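Side-chain contacts in esterase (uncultured bacterium pCosCE1, PDB 7ATL), which hydrolyses carboxylic esters and also transfers acyl groups, as a family VIII carboxylesterase with a beta-lactamase-like fold: residues K68-L73 / A265-D270; Q192-W197 / L202-T207; V29-R34 / D273-V278; I109-L114 / G179-Q184; T212-L217 / R253-Q258. All coordinates share one frame; numbering follows the deposited sequence.

Contact 1 (K68-L73 / A265-D270)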
# COMPACT_ATOMS: atom_id res chain seq x y z
N LYS A 68 0.37 -3.72 -0.07
CA LYS A 68 1.50 -4.15 0.80
C LYS A 68 1.03 -4.64 2.18
O LYS A 68 1.45 -5.71 2.63
CB LYS A 68 2.51 -3.00 0.89
CG LYS A 68 3.22 -2.78 -0.43
CD LYS A 68 4.23 -1.69 -0.42
CE LYS A 68 5.15 -1.80 -1.62
NZ LYS A 68 4.55 -1.21 -2.84
N PRO A 69 0.23 -3.87 2.95
CA PRO A 69 -0.19 -4.32 4.27
C PRO A 69 -1.02 -5.62 4.20
O PRO A 69 -0.86 -6.44 5.08
CB PRO A 69 -0.95 -3.15 4.88
CG PRO A 69 -1.27 -2.28 3.71
CD PRO A 69 -0.18 -2.49 2.69
N TYR A 70 -1.81 -5.77 3.14
CA TYR A 70 -2.53 -7.02 2.81
C TYR A 70 -1.56 -8.21 2.76
O TYR A 70 -1.83 -9.23 3.42
CB TYR A 70 -3.33 -6.86 1.51
CG TYR A 70 -4.72 -6.33 1.72
CD1 TYR A 70 -5.62 -6.96 2.56
CD2 TYR A 70 -5.15 -5.17 1.09
CE1 TYR A 70 -6.90 -6.48 2.76
CE2 TYR A 70 -6.43 -4.67 1.28
CZ TYR A 70 -7.30 -5.34 2.10
OH TYR A 70 -8.55 -4.85 2.29
N ILE A 71 -0.48 -8.12 1.99
CA ILE A 71 0.42 -9.28 1.74
C ILE A 71 1.40 -9.41 2.91
O ILE A 71 1.76 -10.57 3.26
CB ILE A 71 1.12 -9.20 0.37
CG1 ILE A 71 0.11 -9.04 -0.76
CG2 ILE A 71 2.01 -10.41 0.15
CD1 ILE A 71 -0.84 -10.19 -0.90
N THR A 72 1.76 -8.28 3.54
CA THR A 72 2.50 -8.29 4.82
C THR A 72 1.67 -9.08 5.86
O THR A 72 2.25 -9.95 6.54
CB THR A 72 2.83 -6.87 5.29
OG1 THR A 72 3.66 -6.29 4.29
CG2 THR A 72 3.50 -6.85 6.65
N LEU A 73 0.36 -8.84 5.94
CA LEU A 73 -0.54 -9.60 6.86
C LEU A 73 -0.47 -11.09 6.54
O LEU A 73 -0.41 -11.87 7.48
CB LEU A 73 -2.00 -9.14 6.80
CG LEU A 73 -2.92 -9.98 7.70
CD1 LEU A 73 -2.36 -10.03 9.11
CD2 LEU A 73 -4.33 -9.44 7.73
N ALA A 265 1.65 -3.82 -5.51
CA ALA A 265 0.90 -2.75 -6.21
C ALA A 265 -0.27 -3.23 -7.08
O ALA A 265 -0.96 -2.38 -7.67
CB ALA A 265 1.88 -1.91 -7.01
N GLY A 266 -0.56 -4.53 -7.14
CA GLY A 266 -1.48 -5.05 -8.17
C GLY A 266 -2.91 -5.30 -7.72
O GLY A 266 -3.71 -5.84 -8.56
N MET A 267 -3.26 -5.00 -6.47
CA MET A 267 -4.58 -5.45 -5.94
C MET A 267 -5.66 -4.37 -6.17
O MET A 267 -5.35 -3.20 -6.47
CB MET A 267 -4.49 -5.82 -4.45
CG MET A 267 -3.44 -6.85 -4.15
SD MET A 267 -3.45 -7.43 -2.44
CE MET A 267 -4.99 -8.35 -2.43
N VAL A 268 -6.92 -4.81 -6.05
CA VAL A 268 -8.17 -4.01 -6.09
C VAL A 268 -8.99 -4.36 -4.84
O VAL A 268 -8.87 -5.51 -4.35
CB VAL A 268 -8.98 -4.32 -7.36
CG1 VAL A 268 -8.25 -3.81 -8.60
CG2 VAL A 268 -9.32 -5.80 -7.50
N GLY A 269 -9.79 -3.41 -4.34
CA GLY A 269 -10.61 -3.62 -3.14
C GLY A 269 -11.35 -2.36 -2.70
O GLY A 269 -10.99 -1.25 -3.15
N ASP A 270 -12.35 -2.55 -1.82
CA ASP A 270 -13.19 -1.45 -1.30
C ASP A 270 -12.63 -0.99 0.04
O ASP A 270 -11.79 -1.67 0.60
CB ASP A 270 -14.67 -1.85 -1.26
CG ASP A 270 -15.01 -2.95 -0.29
OD1 ASP A 270 -14.13 -3.27 0.53
OD2 ASP A 270 -16.15 -3.48 -0.37
O HOH W 1 -9.52 -3.67 0.09
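Met267 brings its sulfur to Tyr70 and Ile71 of helix 67-80, at whose start lies the probable SxxK motif (Ser65, Lys68) of this beta-lactamase-like fold. The apolar contact gathers at one atom: Met267 SD lies 4.0 Å from Tyr70 CB and 4.1 Å from Ile71 CD1. Methionine suits the place because a long, unbranched chain can carry a polarisable sulfur from segment 265-270 across to a helix whose Tyr70 CA is 9.1 Å from Met267 CA. Its CG stands opposite the carbonyl carbon (chi1 -55°), and the chain then bends at chi3, turning CE aside from the line of the chain.

The same sulfur makes a Met-aromatic contact, with SD 5.3 Å from the centroid of the Tyr70 ring and 50° off its normal, an oblique approach.

Polar links flank the apolar centre. Lys68 O accepts from both Thr72 N and Thr72 OG1, the hydroxyl coming from above the carbonyl plane, while Lys68 NZ is hydrogen-bonded to Ser65 OG, Tyr123 OH, Tyr171 OH and Gly264 O, a grouping consistent with the active site. At the far end of the tyrosine one water bridges the segments, 2.7 Å from Tyr70 OH and donating to Asp270 O at 3.1 Å.

Contact 2 (Q192-W197 / L202-T207)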
# COMPACT_ATOMS: atom_id res chain seq x y z
N GLN A 192 -4.61 -17.22 -4.50
CA GLN A 192 -5.19 -18.29 -3.64
C GLN A 192 -4.60 -18.13 -2.23
O GLN A 192 -5.36 -18.24 -1.25
CB GLN A 192 -4.96 -19.68 -4.23
CG GLN A 192 -5.91 -20.04 -5.37
CD GLN A 192 -5.72 -19.28 -6.67
OE1 GLN A 192 -6.69 -18.85 -7.28
NE2 GLN A 192 -4.49 -19.11 -7.13
N VAL A 193 -3.31 -17.82 -2.11
CA VAL A 193 -2.68 -17.54 -0.79
C VAL A 193 -3.45 -16.43 -0.08
O VAL A 193 -3.86 -16.60 1.07
CB VAL A 193 -1.19 -17.17 -0.93
CG1 VAL A 193 -0.64 -16.74 0.41
CG2 VAL A 193 -0.37 -18.32 -1.50
N PHE A 194 -3.64 -15.30 -0.75
CA PHE A 194 -4.36 -14.14 -0.17
C PHE A 194 -5.78 -14.56 0.25
O PHE A 194 -6.27 -14.11 1.31
CB PHE A 194 -4.46 -12.98 -1.15
CG PHE A 194 -5.27 -11.83 -0.63
CD1 PHE A 194 -4.76 -11.01 0.38
CD2 PHE A 194 -6.56 -11.58 -1.10
CE1 PHE A 194 -5.50 -9.95 0.87
CE2 PHE A 194 -7.30 -10.51 -0.61
CZ PHE A 194 -6.77 -9.70 0.38
N ASN A 195 -6.45 -15.35 -0.60
CA ASN A 195 -7.86 -15.74 -0.33
C ASN A 195 -7.89 -16.58 0.95
O ASN A 195 -8.62 -16.20 1.89
CB ASN A 195 -8.53 -16.40 -1.54
CG ASN A 195 -9.99 -16.69 -1.26
OD1 ASN A 195 -10.77 -15.80 -0.91
ND2 ASN A 195 -10.37 -17.95 -1.35
N HIS A 196 -7.06 -17.62 1.01
CA HIS A 196 -6.95 -18.58 2.14
C HIS A 196 -6.40 -17.91 3.40
O HIS A 196 -6.95 -18.20 4.47
CB HIS A 196 -6.13 -19.82 1.76
CG HIS A 196 -6.79 -20.64 0.70
ND1 HIS A 196 -6.08 -21.52 -0.09
CD2 HIS A 196 -8.07 -20.70 0.29
CE1 HIS A 196 -6.91 -22.10 -0.94
NE2 HIS A 196 -8.14 -21.62 -0.71
N TRP A 197 -5.42 -17.02 3.29
CA TRP A 197 -4.67 -16.50 4.47
C TRP A 197 -5.24 -15.18 4.96
O TRP A 197 -5.04 -14.89 6.13
CB TRP A 197 -3.17 -16.40 4.19
CG TRP A 197 -2.56 -17.76 4.19
CD1 TRP A 197 -2.54 -18.64 3.16
CD2 TRP A 197 -1.97 -18.44 5.31
NE1 TRP A 197 -1.90 -19.79 3.54
CE2 TRP A 197 -1.57 -19.70 4.86
CE3 TRP A 197 -1.71 -18.08 6.64
CZ2 TRP A 197 -0.96 -20.63 5.69
CZ3 TRP A 197 -1.08 -18.99 7.46
CH2 TRP A 197 -0.70 -20.25 6.98
N LEU A 202 -10.72 -12.92 7.48
CA LEU A 202 -11.15 -11.54 7.82
C LEU A 202 -12.57 -11.26 7.28
O LEU A 202 -13.07 -10.14 7.53
CB LEU A 202 -10.15 -10.52 7.26
CG LEU A 202 -8.84 -10.32 8.03
CD1 LEU A 202 -8.07 -9.10 7.54
CD2 LEU A 202 -9.12 -10.17 9.52
N GLY A 203 -13.17 -12.21 6.55
CA GLY A 203 -14.51 -12.08 5.94
C GLY A 203 -14.60 -10.96 4.90
O GLY A 203 -15.71 -10.42 4.71
N LEU A 204 -13.52 -10.65 4.19
CA LEU A 204 -13.50 -9.53 3.20
C LEU A 204 -14.52 -9.84 2.10
O LEU A 204 -14.62 -11.00 1.70
CB LEU A 204 -12.09 -9.38 2.63
CG LEU A 204 -10.95 -9.10 3.63
CD1 LEU A 204 -9.67 -8.79 2.89
CD2 LEU A 204 -11.29 -7.96 4.58
N ARG A 205 -15.22 -8.84 1.58
CA ARG A 205 -16.30 -9.08 0.57
C ARG A 205 -15.77 -8.91 -0.86
O ARG A 205 -16.35 -9.55 -1.77
CB ARG A 205 -17.52 -8.19 0.81
CG ARG A 205 -17.22 -6.73 1.12
CD ARG A 205 -18.48 -5.88 1.21
NE ARG A 205 -18.17 -4.46 1.21
CZ ARG A 205 -19.06 -3.49 1.39
NH1 ARG A 205 -18.68 -2.22 1.36
NH2 ARG A 205 -20.33 -3.79 1.60
N ASN A 206 -14.75 -8.08 -1.10
CA ASN A 206 -14.49 -7.59 -2.47
C ASN A 206 -13.05 -7.12 -2.66
O ASN A 206 -12.84 -6.00 -3.17
CB ASN A 206 -15.52 -6.51 -2.81
CG ASN A 206 -15.55 -6.19 -4.28
OD1 ASN A 206 -15.78 -5.04 -4.64
ND2 ASN A 206 -15.28 -7.19 -5.12
N THR A 207 -12.07 -7.97 -2.36
CA THR A 207 -10.64 -7.59 -2.48
C THR A 207 -9.86 -8.75 -3.10
O THR A 207 -10.01 -9.89 -2.63
CB THR A 207 -10.12 -7.11 -1.12
OG1 THR A 207 -10.76 -5.87 -0.82
CG2 THR A 207 -8.61 -6.98 -1.08
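The outer end of the Phe194 ring is met by Leu204 and Thr207, whose side chains each run roughly at right angles to the phenylalanine. Phe194 CG points opposite the main-chain nitrogen (chi1 176°), which swings the ring off helix 190-199 and over to the returning chain. There CZ serves both aliphatic partners: Thr207 CG2 is 3.6 Å from Phe194 CZ, and Leu204 CD1 is 3.9 Å from the same carbon, approaching obliquely. At the ring edge, near its plane, Thr207 O comes within 3.4 Å of Phe194 CE2, so the weakly positive rim of the aromatic faces a carbonyl oxygen.

Threonine suits its place because it has two different ends. Its CG2 is anti to the backbone N and goes to the ring, while OG1 lies beside that N and is hydrogen-bonded to Asp273 OD2. Gly203, with a positive phi of 62°, is the C-prime residue of the Schellman motif that ends the helix and turns the chain back, a conformation that favours glycine.

Around this helix end and the loop after it, Phe194 also meets the Tyr70 ring of helix 67-80, the planes at about 85°. Leu204 touches Tyr70 as well and reaches Asp273 and Gln276 of helix 271-283, while Val193 packs on Ala186 at the end of helix 174-186.

Contact 3 (V29-R34 / D273-V278)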
# COMPACT_ATOMS: atom_id res chain seq x y z
N VAL A 29 -13.94 7.68 -0.84
CA VAL A 29 -14.64 6.97 0.26
C VAL A 29 -13.74 7.07 1.49
O VAL A 29 -12.59 6.63 1.39
CB VAL A 29 -14.92 5.52 -0.13
CG1 VAL A 29 -15.59 4.77 1.01
CG2 VAL A 29 -15.75 5.46 -1.40
N VAL A 30 -14.22 7.66 2.58
CA VAL A 30 -13.48 7.86 3.86
C VAL A 30 -14.24 7.16 5.00
O VAL A 30 -15.42 7.49 5.20
CB VAL A 30 -13.29 9.35 4.17
CG1 VAL A 30 -12.71 9.55 5.56
CG2 VAL A 30 -12.43 10.05 3.13
N LEU A 31 -13.58 6.26 5.71
CA LEU A 31 -14.13 5.48 6.86
C LEU A 31 -13.29 5.78 8.12
O LEU A 31 -12.03 5.82 8.05
CB LEU A 31 -14.08 3.99 6.52
CG LEU A 31 -14.80 3.54 5.25
CD1 LEU A 31 -14.79 2.02 5.13
CD2 LEU A 31 -16.23 4.04 5.18
N ILE A 32 -13.95 6.00 9.26
CA ILE A 32 -13.27 6.19 10.57
C ILE A 32 -13.94 5.29 11.60
O ILE A 32 -15.19 5.33 11.71
CB ILE A 32 -13.27 7.66 11.01
CG1 ILE A 32 -12.65 8.57 9.95
CG2 ILE A 32 -12.59 7.81 12.37
CD1 ILE A 32 -13.23 9.95 9.94
N ALA A 33 -13.12 4.51 12.32
CA ALA A 33 -13.52 3.66 13.46
C ALA A 33 -12.86 4.21 14.72
O ALA A 33 -11.73 4.74 14.62
CB ALA A 33 -13.10 2.23 13.20
N ARG A 34 -13.57 4.15 15.85
CA ARG A 34 -12.95 4.26 17.19
C ARG A 34 -13.30 3.01 17.99
O ARG A 34 -14.50 2.61 17.99
CB ARG A 34 -13.36 5.54 17.91
CG ARG A 34 -12.54 5.79 19.17
CD ARG A 34 -13.09 6.93 19.98
NE ARG A 34 -12.94 8.16 19.21
CZ ARG A 34 -13.94 8.90 18.71
NH1 ARG A 34 -15.21 8.57 18.90
NH2 ARG A 34 -13.65 9.99 18.03
N ASP A 273 -13.11 -3.26 3.29
CA ASP A 273 -12.15 -4.39 3.37
C ASP A 273 -10.85 -3.82 3.94
O ASP A 273 -10.31 -4.41 4.85
CB ASP A 273 -12.01 -5.15 2.05
CG ASP A 273 -13.13 -6.13 1.68
OD1 ASP A 273 -13.95 -6.51 2.55
OD2 ASP A 273 -13.17 -6.53 0.51
N VAL A 274 -10.43 -2.63 3.53
CA VAL A 274 -9.17 -2.02 4.03
C VAL A 274 -9.32 -1.70 5.53
O VAL A 274 -8.33 -1.85 6.27
CB VAL A 274 -8.80 -0.77 3.21
CG1 VAL A 274 -7.60 -0.01 3.77
CG2 VAL A 274 -8.58 -1.13 1.75
N LEU A 275 -10.51 -1.29 5.97
CA LEU A 275 -10.73 -0.92 7.38
C LEU A 275 -10.63 -2.17 8.25
O LEU A 275 -10.08 -2.06 9.35
CB LEU A 275 -12.10 -0.25 7.55
CG LEU A 275 -12.42 0.16 8.98
CD1 LEU A 275 -11.32 1.01 9.58
CD2 LEU A 275 -13.74 0.90 9.05
N GLN A 276 -11.16 -3.31 7.76
CA GLN A 276 -11.03 -4.64 8.41
C GLN A 276 -9.54 -4.91 8.59
O GLN A 276 -9.13 -5.28 9.70
CB GLN A 276 -11.62 -5.77 7.57
CG GLN A 276 -13.13 -5.96 7.72
CD GLN A 276 -13.48 -6.03 9.19
OE1 GLN A 276 -13.01 -6.91 9.93
NE2 GLN A 276 -14.26 -5.06 9.63
N LEU A 277 -8.76 -4.73 7.52
CA LEU A 277 -7.30 -4.96 7.54
C LEU A 277 -6.63 -4.07 8.61
O LEU A 277 -5.79 -4.57 9.38
CB LEU A 277 -6.74 -4.67 6.14
CG LEU A 277 -5.23 -4.49 6.08
CD1 LEU A 277 -4.55 -5.80 6.49
CD2 LEU A 277 -4.78 -4.04 4.70
N VAL A 278 -6.94 -2.77 8.63
CA VAL A 278 -6.24 -1.81 9.52
C VAL A 278 -6.63 -2.08 10.98
O VAL A 278 -5.71 -2.06 11.85
CB VAL A 278 -6.52 -0.36 9.08
CG1 VAL A 278 -5.91 0.65 10.05
CG2 VAL A 278 -6.02 -0.10 7.66
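The carboxylate of Asp273 is gripped by the loop 205-207, with OD1 accepting from Arg205 N and OD2 from Asn206 N, tying down the early part of the helix whose Leu275 packs on Leu31 and Ala33. This is a helix laid on the antiparallel sheet of the beta-lactamase-like fold: helix 271-283 lies against strand 27-34. Asp270, at the N-cap, accepts from Asp273 N through OD1, a second hold on the same turn.

In the extended strand alternate side chains face the helix, which brings Leu31 and Ala33 to it and turns Ile32 away. Leu275, its CG trans to the backbone nitrogen (chi1 180°), divides its methyls between the two. Leu275 CD2 lies 4.0 Å from Leu31 CB, where the CA atoms of these two leucines are 7.3 Å apart. A branched leucine can span two strand positions, and Ala33, with a single methyl, lets the second branch come close to the strand: Leu275 CD1 rests 4.2 Å from Ala33 CB.

Contact 4 (I109-L114 / G179-Q184)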
# COMPACT_ATOMS: atom_id res chain seq x y z
N ILE A 109 19.39 -12.27 1.86
CA ILE A 109 18.27 -11.35 2.17
C ILE A 109 17.36 -12.11 3.12
O ILE A 109 16.99 -13.27 2.81
CB ILE A 109 17.49 -10.92 0.91
CG1 ILE A 109 18.35 -10.12 -0.08
CG2 ILE A 109 16.24 -10.16 1.32
CD1 ILE A 109 17.76 -10.05 -1.49
N LYS A 110 16.99 -11.47 4.21
CA LYS A 110 16.08 -12.07 5.20
C LYS A 110 14.68 -11.54 4.95
O LYS A 110 14.54 -10.41 4.48
CB LYS A 110 16.54 -11.77 6.63
CG LYS A 110 17.76 -12.53 7.11
CD LYS A 110 18.46 -11.77 8.21
CE LYS A 110 19.23 -12.67 9.15
NZ LYS A 110 19.05 -12.24 10.56
N ILE A 111 13.69 -12.36 5.30
CA ILE A 111 12.24 -12.01 5.24
C ILE A 111 12.04 -10.69 5.98
O ILE A 111 11.30 -9.85 5.46
CB ILE A 111 11.38 -13.17 5.79
CG1 ILE A 111 11.62 -14.47 5.01
CG2 ILE A 111 9.91 -12.82 5.80
CD1 ILE A 111 11.32 -14.37 3.53
N ARG A 112 12.69 -10.44 7.11
CA ARG A 112 12.44 -9.18 7.86
C ARG A 112 12.92 -7.98 7.02
O ARG A 112 12.43 -6.84 7.24
CB ARG A 112 13.13 -9.17 9.24
CG ARG A 112 14.64 -9.39 9.20
CD ARG A 112 15.28 -9.19 10.55
NE ARG A 112 15.00 -10.32 11.44
CZ ARG A 112 14.13 -10.33 12.45
NH1 ARG A 112 13.38 -9.27 12.73
NH2 ARG A 112 13.98 -11.43 13.16
N HIS A 113 13.90 -8.21 6.14
CA HIS A 113 14.41 -7.16 5.25
C HIS A 113 13.32 -6.90 4.19
O HIS A 113 13.05 -5.71 3.90
CB HIS A 113 15.77 -7.53 4.64
CG HIS A 113 16.87 -7.84 5.60
ND1 HIS A 113 17.80 -8.86 5.36
CD2 HIS A 113 17.24 -7.27 6.77
CE1 HIS A 113 18.68 -8.91 6.34
NE2 HIS A 113 18.36 -7.95 7.22
N LEU A 114 12.72 -7.95 3.63
CA LEU A 114 11.60 -7.72 2.67
C LEU A 114 10.49 -6.88 3.33
O LEU A 114 10.01 -5.93 2.70
CB LEU A 114 11.04 -9.05 2.15
CG LEU A 114 11.95 -9.89 1.26
CD1 LEU A 114 11.21 -11.10 0.72
CD2 LEU A 114 12.51 -9.05 0.12
N GLY A 179 5.52 -11.96 -1.96
CA GLY A 179 4.39 -12.67 -2.60
C GLY A 179 4.82 -14.01 -3.16
O GLY A 179 4.16 -15.02 -2.87
N ALA A 180 5.91 -14.02 -3.92
CA ALA A 180 6.46 -15.26 -4.51
C ALA A 180 6.96 -16.18 -3.38
O ALA A 180 6.70 -17.39 -3.44
CB ALA A 180 7.55 -14.92 -5.51
N VAL A 181 7.61 -15.64 -2.37
CA VAL A 181 7.99 -16.50 -1.21
C VAL A 181 6.72 -17.16 -0.65
O VAL A 181 6.73 -18.38 -0.44
CB VAL A 181 8.72 -15.72 -0.11
CG1 VAL A 181 8.81 -16.55 1.17
CG2 VAL A 181 10.09 -15.25 -0.56
N LEU A 182 5.68 -16.38 -0.40
CA LEU A 182 4.42 -16.90 0.19
C LEU A 182 3.85 -18.05 -0.66
O LEU A 182 3.35 -19.04 -0.07
CB LEU A 182 3.45 -15.73 0.30
CG LEU A 182 3.36 -15.06 1.66
CD1 LEU A 182 4.72 -14.85 2.30
CD2 LEU A 182 2.61 -13.75 1.56
N GLU A 183 3.93 -17.96 -2.00
CA GLU A 183 3.52 -19.05 -2.93
C GLU A 183 4.29 -20.34 -2.59
O GLU A 183 3.67 -21.41 -2.52
CB GLU A 183 3.79 -18.70 -4.40
CG GLU A 183 2.91 -17.60 -4.94
CD GLU A 183 3.11 -17.29 -6.41
OE1 GLU A 183 4.28 -17.46 -6.91
OE2 GLU A 183 2.11 -16.85 -7.07
N GLN A 184 5.60 -20.24 -2.40
CA GLN A 184 6.41 -21.44 -2.11
C GLN A 184 6.05 -22.00 -0.73
O GLN A 184 5.98 -23.23 -0.61
CB GLN A 184 7.90 -21.12 -2.20
CG GLN A 184 8.32 -20.66 -3.59
CD GLN A 184 7.87 -21.61 -4.67
OE1 GLN A 184 7.31 -21.21 -5.67
NE2 GLN A 184 8.09 -22.89 -4.46
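Two helices of the helical part of the beta-lactamase-like fold, 111-116 and 174-186, meet here through Ile111 and Leu114 on one and Val181 on the other. Ile111 and Val181 reach toward each other tip to tip, with Ile111 CD1 4.1 Å from Val181 CG1. That branch of the valine extends away from its own main-chain N (chi1 167°), and the other looks to the next turn: Val181 CG2 lies 4.5 Å from Leu114 CD1, a looser touch. Ile111 and Leu114, three residues apart, share one helix face, and a short forked valine suits a place facing two longer side chains; the CA atoms of Ile111 and Val181 are 8.9 Å apart. Leu114 also packs on Ala174 and Val177 of helix 174-186.

The start of the first helix is fixed separately. Lys110 is at the N-cap, and its N donates to His113 ND1 at 3.0 Å, at an N-H...N angle of 159° and 32° out of the ring plane. An accepting ND1 would put any single ring hydrogen on NE2. Lys110 NZ and Arg112 NE both form salt bridges with Asp87 OD1.

Between the two segments the closest approaches are methyl to methyl; with no directional bond between them, the contact rests on shape and burial.

Contact 5 (T212-L217 / R253-Q258)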
# COMPACT_ATOMS: atom_id res chain seq x y z
N THR A 212 -13.87 -8.59 -12.29
CA THR A 212 -14.73 -8.75 -13.49
C THR A 212 -15.86 -7.73 -13.47
O THR A 212 -16.59 -7.66 -14.46
CB THR A 212 -15.34 -10.16 -13.59
OG1 THR A 212 -16.17 -10.35 -12.44
CG2 THR A 212 -14.30 -11.25 -13.73
N ASP A 213 -16.01 -6.97 -12.39
CA ASP A 213 -17.10 -5.98 -12.20
C ASP A 213 -16.60 -4.61 -12.67
O ASP A 213 -16.24 -3.77 -11.81
CB ASP A 213 -17.55 -5.99 -10.74
CG ASP A 213 -18.73 -5.09 -10.44
OD1 ASP A 213 -19.00 -4.17 -11.24
OD2 ASP A 213 -19.36 -5.30 -9.38
N VAL A 214 -16.60 -4.39 -13.99
CA VAL A 214 -16.08 -3.15 -14.66
C VAL A 214 -16.77 -1.89 -14.12
O VAL A 214 -16.06 -0.92 -13.86
CB VAL A 214 -16.24 -3.22 -16.19
CG1 VAL A 214 -15.59 -2.01 -16.87
CG2 VAL A 214 -15.70 -4.54 -16.76
N ASP A 215 -18.10 -1.89 -14.00
CA ASP A 215 -18.92 -0.69 -13.68
C ASP A 215 -18.63 -0.20 -12.25
O ASP A 215 -18.81 0.99 -12.01
CB ASP A 215 -20.44 -0.91 -13.79
CG ASP A 215 -20.92 -1.69 -15.02
OD1 ASP A 215 -20.26 -1.58 -16.09
OD2 ASP A 215 -21.94 -2.41 -14.90
N ASN A 216 -18.24 -1.08 -11.33
CA ASN A 216 -18.06 -0.68 -9.90
C ASN A 216 -16.60 -0.30 -9.57
O ASN A 216 -16.35 0.05 -8.42
CB ASN A 216 -18.60 -1.75 -8.94
CG ASN A 216 -18.89 -1.17 -7.57
OD1 ASN A 216 -19.50 -0.11 -7.43
ND2 ASN A 216 -18.41 -1.85 -6.55
N LEU A 217 -15.68 -0.30 -10.53
CA LEU A 217 -14.26 0.09 -10.29
C LEU A 217 -14.13 1.59 -10.57
O LEU A 217 -14.29 2.00 -11.71
CB LEU A 217 -13.36 -0.74 -11.21
CG LEU A 217 -11.85 -0.57 -11.04
CD1 LEU A 217 -11.45 -0.88 -9.60
CD2 LEU A 217 -11.08 -1.44 -12.01
N ARG A 253 -5.11 -2.91 -16.29
CA ARG A 253 -4.46 -4.10 -15.66
C ARG A 253 -5.41 -4.76 -14.66
O ARG A 253 -5.50 -6.01 -14.67
CB ARG A 253 -3.16 -3.67 -14.98
CG ARG A 253 -2.26 -4.83 -14.57
CD ARG A 253 -1.04 -4.33 -13.83
NE ARG A 253 0.02 -5.32 -13.78
CZ ARG A 253 0.04 -6.36 -12.97
NH1 ARG A 253 -0.96 -6.57 -12.11
NH2 ARG A 253 1.07 -7.19 -13.01
N ALA A 254 -6.10 -3.95 -13.85
CA ALA A 254 -7.09 -4.37 -12.82
C ALA A 254 -8.18 -5.29 -13.40
O ALA A 254 -8.85 -5.97 -12.59
CB ALA A 254 -7.69 -3.13 -12.19
N LEU A 255 -8.39 -5.30 -14.72
CA LEU A 255 -9.49 -6.07 -15.37
C LEU A 255 -8.96 -7.36 -15.98
O LEU A 255 -9.79 -8.17 -16.39
CB LEU A 255 -10.19 -5.20 -16.42
CG LEU A 255 -10.80 -3.90 -15.88
CD1 LEU A 255 -11.31 -3.02 -17.01
CD2 LEU A 255 -11.91 -4.19 -14.88
N ASP A 256 -7.64 -7.53 -16.00
CA ASP A 256 -6.94 -8.62 -16.71
C ASP A 256 -6.70 -9.78 -15.73
O ASP A 256 -5.81 -9.66 -14.91
CB ASP A 256 -5.63 -8.10 -17.29
CG ASP A 256 -4.88 -9.11 -18.15
OD1 ASP A 256 -5.37 -10.24 -18.28
OD2 ASP A 256 -3.81 -8.73 -18.67
N ALA A 257 -7.43 -10.88 -15.87
CA ALA A 257 -7.27 -12.08 -15.00
C ALA A 257 -5.89 -12.72 -15.22
O ALA A 257 -5.51 -13.58 -14.39
CB ALA A 257 -8.40 -13.05 -15.28
N GLN A 258 -5.17 -12.34 -16.28
CA GLN A 258 -3.87 -12.95 -16.67
C GLN A 258 -2.71 -12.12 -16.12
O GLN A 258 -1.59 -12.63 -16.08
CB GLN A 258 -3.66 -13.05 -18.19
CG GLN A 258 -4.72 -13.81 -18.98
CD GLN A 258 -5.26 -15.02 -18.26
OE1 GLN A 258 -6.48 -15.20 -18.12
NE2 GLN A 258 -4.36 -15.86 -17.79
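Leu217 puts a single methyl against two residues of the facing turn: its CD2 is 3.8 Å from Ala254 CB and 4.1 Å from Leu255 CD2. An extended first torsion (chi1 -175°) carries the leucine branch out toward the turn, and the small alanine allows that close approach. Nearer the surface Val214 CG2 lies 4.2 Å from Leu255 CD2, so this one methyl touches both Val214 and Leu217, and the Leu255 and Leu217 side chains cross at a slant.

These apolar groups come from irregular parts of the beta-lactamase-like fold, next to two aspartate-centred motifs. Val214 and Leu217 sit around an Asx motif, in which Asp213 OD1 accepts from Asn216 N at 3.2 Å, from above the carboxylate plane. Ala254 and Leu255 belong to the 3-10 segment 253-255, followed by an Asx turn where Asp256 OD1 accepts from Gln258 N at 2.9 Å. Aspartate suits both places because its short side chain can fold over to accept from a backbone N two or three residues further on.

Further out, Asn216 ND2 bonds to Glu58 O, and Leu217 and Ala254 both touch Arg62 of strand 61-62. Arg253 binds Glu143 O through NE and Tyr260 O through NH2, and makes a cation-pi contact with the Tyr260 ring.

How the contacts relate
Contact 1 lies nearest the centre of the chain and touches all the others. It meets contact 2 through a salt bridge, Asp270 OD2 to Arg205 NE at 2.7 Å, and through Met267 CE, 3.6 Å from Phe194 CZ. Toward contact 3, Tyr70 OH probably bonds to Asp273 O at 3.1 Å. Ile71 CG2 packs 3.7 Å from Leu182 CD2 of contact 4, and Val268 CG1 3.7 Å from Ala254 CB of contact 5. Contacts 3 and 4, 27 Å apart between centres, do not touch. Lys68 of the probable SxxK motif belongs to contact 1; a bound PEG lies about 6 Å from the Thr207 side chain and about 8 Å from that of Met267.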